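Local coordinates for uncharacterized protein Tm1382 (Thermotoga maritima, PDB 3E57) that is of unknown function but, as a member of the Nudix family, probably hydrolyses a nucleoside diphosphate linked to another group, at residues Glu32-Met37 against Ser146-Val151. Numbering follows the deposited sequence.
Sequences EFEGFM and SSTTEV
The carboxylate of E34 takes both hydrogen-bond donors of S147, backbone N-H and hydroxyl, in a two-point grip that ties a chain corner at 34-35 to the loop leaving strand 131-145 of the Nudix domain. Two hydrogen bonds carry it. The amide N of S147 lies 2.9 Å from OE2 of E34, nearly straight at 161°, and it meets OE2 at the syn lone pair, the one facing OE1. The hydroxyl serves the second oxygen: OG of S147 donates to OE1 of E34 over 2.7 Å, also from the syn side but 32° out of the carboxylate plane. With both oxygens engaged by one residue, the carboxylate is held against turning about its CG-CD bond. CG of E34 stands anti to the backbone N (chi1 175°), and the bend at the next torsion carries the acid across to the loop.

Van der Waals contact is slight and gathers on OE2 of E34, which sits 3.3 Å from CA of S146. The methyl CG2 of T148 is farther from OE2 of E34, at 4.1 Å. A glutamine in place of E34 would probably leave one of S147's two donors without an acceptor, since the amide keeps a single oxygen, and weaken the hold on the loop.

Backbone pairing of G35 with N145 and of M37 with L143 places the corner beside the loop, and the side-chain amide of N145 hydrogen-bonds to the carbonyl O of F33. The second subunit extends the sheet through an antiparallel ladder that takes in F33, E34, F36 and M37, and A201 of that chain packs on E34 and T148. Back at the serine, the bond from OG also brings CB of S147 to 3.5 Å from OE1 of E34.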
loop_
_atom_site.group_PDB
_atom_site.type_symbol
_atom_site.label_atom_id
_atom_site.label_comp_id
_atom_site.label_asym_id
_atom_site.label_seq_id
_atom_site.Cartn_x
_atom_site.Cartn_y
_atom_site.Cartn_z
ATOM N N GLU B 32 -10.612 -4.537 0.647
ATOM C CA GLU B 32 -9.640 -4.683 -0.413
ATOM C C GLU B 32 -8.609 -3.570 -0.318
ATOM O O GLU B 32 -8.932 -2.402 -0.518
ATOM C CB GLU B 32 -10.355 -4.611 -1.759
ATOM C CG GLU B 32 -11.294 -5.798 -1.977
ATOM C CD GLU B 32 -12.230 -5.608 -3.159
ATOM O OE1 GLU B 32 -11.741 -5.378 -4.291
ATOM O OE2 GLU B 32 -13.462 -5.709 -2.952
ATOM N N PHE B 33 -7.370 -3.933 -0.011
ATOM C CA PHE B 33 -6.287 -2.958 -0.028
ATOM C C PHE B 33 -5.009 -3.594 -0.525
ATOM O O PHE B 33 -4.873 -4.807 -0.492
ATOM C CB PHE B 33 -6.085 -2.341 1.358
ATOM C CG PHE B 33 -5.641 -3.309 2.410
ATOM C CD1 PHE B 33 -4.322 -3.337 2.839
ATOM C CD2 PHE B 33 -6.550 -4.178 3.000
ATOM C CE1 PHE B 33 -3.924 -4.212 3.826
ATOM C CE2 PHE B 33 -6.160 -5.050 3.981
ATOM C CZ PHE B 33 -4.842 -5.072 4.404
ATOM N N GLU B 34 -4.094 -2.752 -0.987
ATOM C CA GLU B 34 -2.797 -3.178 -1.508
ATOM C C GLU B 34 -1.753 -2.350 -0.796
ATOM O O GLU B 34 -1.670 -1.159 -1.016
ATOM C CB GLU B 34 -2.735 -2.917 -3.019
ATOM C CG GLU B 34 -1.385 -3.208 -3.686
ATOM C CD GLU B 34 -1.088 -4.702 -3.823
ATOM O OE1 GLU B 34 -2.038 -5.487 -4.059
ATOM O OE2 GLU B 34 0.108 -5.078 -3.709
ATOM N N GLY B 35 -0.975 -2.981 0.070
ATOM C CA GLY B 35 0.034 -2.265 0.841
ATOM C C GLY B 35 -0.182 -2.502 2.314
ATOM O O GLY B 35 -0.240 -3.642 2.745
ATOM N N PHE B 36 -0.313 -1.423 3.081
ATOM C CA PHE B 36 -0.508 -1.513 4.520
ATOM C C PHE B 36 -1.774 -0.773 4.904
ATOM O O PHE B 36 -2.093 0.254 4.311
ATOM C CB PHE B 36 0.674 -0.885 5.249
ATOM C CG PHE B 36 0.414 -0.560 6.693
ATOM C CD1 PHE B 36 0.650 -1.500 7.681
ATOM C CD2 PHE B 36 -0.061 0.694 7.065
ATOM C CE1 PHE B 36 0.418 -1.196 9.031
ATOM C CE2 PHE B 36 -0.290 1.009 8.398
ATOM C CZ PHE B 36 -0.052 0.058 9.385
ATOM N N MET B 37 -2.472 -1.297 5.906
ATOM C CA MET B 37 -3.631 -0.619 6.516
ATOM C C MET B 37 -3.618 -0.780 8.034
ATOM O O MET B 37 -3.455 -1.894 8.534
ATOM C CB MET B 37 -4.931 -1.207 5.978
ATOM C CG MET B 37 -6.157 -0.456 6.488
ATOM S SD MET B 37 -7.678 -1.017 5.743
ATOM C CE MET B 37 -7.714 -2.694 6.312
ATOM N N SER B 146 -0.059 -7.527 0.132
ATOM C CA SER B 146 0.451 -7.119 -1.173
ATOM C C SER B 146 0.387 -8.290 -2.117
ATOM O O SER B 146 0.505 -9.438 -1.698
ATOM C CB SER B 146 1.888 -6.639 -1.075
ATOM O OG SER B 146 2.685 -7.668 -0.553
ATOM N N SER B 147 0.206 -7.992 -3.395
ATOM C CA SER B 147 -0.080 -9.017 -4.366
ATOM C C SER B 147 0.994 -9.078 -5.443
ATOM O O SER B 147 0.771 -9.684 -6.487
ATOM C CB SER B 147 -1.440 -8.752 -5.008
ATOM O OG SER B 147 -1.421 -7.536 -5.733
ATOM N N THR B 148 2.158 -8.484 -5.192
ATOM C CA THR B 148 3.173 -8.348 -6.245
ATOM C C THR B 148 4.037 -9.604 -6.494
ATOM O O THR B 148 4.799 -9.641 -7.462
ATOM C CB THR B 148 4.083 -7.125 -6.007
ATOM O OG1 THR B 148 4.620 -7.161 -4.682
ATOM C CG2 THR B 148 3.286 -5.839 -6.183
ATOM N N THR B 149 3.919 -10.628 -5.645
ATOM C CA THR B 149 4.677 -11.877 -5.838
ATOM C C THR B 149 3.837 -13.079 -5.465
ATOM O O THR B 149 2.800 -12.938 -4.805
ATOM C CB THR B 149 6.017 -11.896 -5.035
ATOM O OG1 THR B 149 5.764 -11.914 -3.621
ATOM C CG2 THR B 149 6.887 -10.672 -5.379
ATOM N N GLU B 150 4.274 -14.259 -5.906
ATOM C CA GLU B 150 3.610 -15.517 -5.561
ATOM C C GLU B 150 3.491 -15.675 -4.050
ATOM O O GLU B 150 2.432 -16.019 -3.538
ATOM C CB GLU B 150 4.395 -16.723 -6.103
ATOM C CG GLU B 150 4.380 -16.901 -7.613
ATOM C CD GLU B 150 5.169 -18.136 -8.050
ATOM O OE1 GLU B 150 6.222 -18.426 -7.431
ATOM O OE2 GLU B 150 4.743 -18.816 -9.010
ATOM N N VAL B 151 4.591 -15.433 -3.349
ATOM C CA VAL B 151 4.607 -15.564 -1.896
ATOM C C VAL B 151 3.691 -14.508 -1.265
ATOM O O VAL B 151 2.881 -14.825 -0.394
ATOM C CB VAL B 151 6.045 -15.461 -1.338
ATOM C CG1 VAL B 151 6.046 -15.519 0.186
ATOM C CG2 VAL B 151 6.912 -16.580 -1.906
#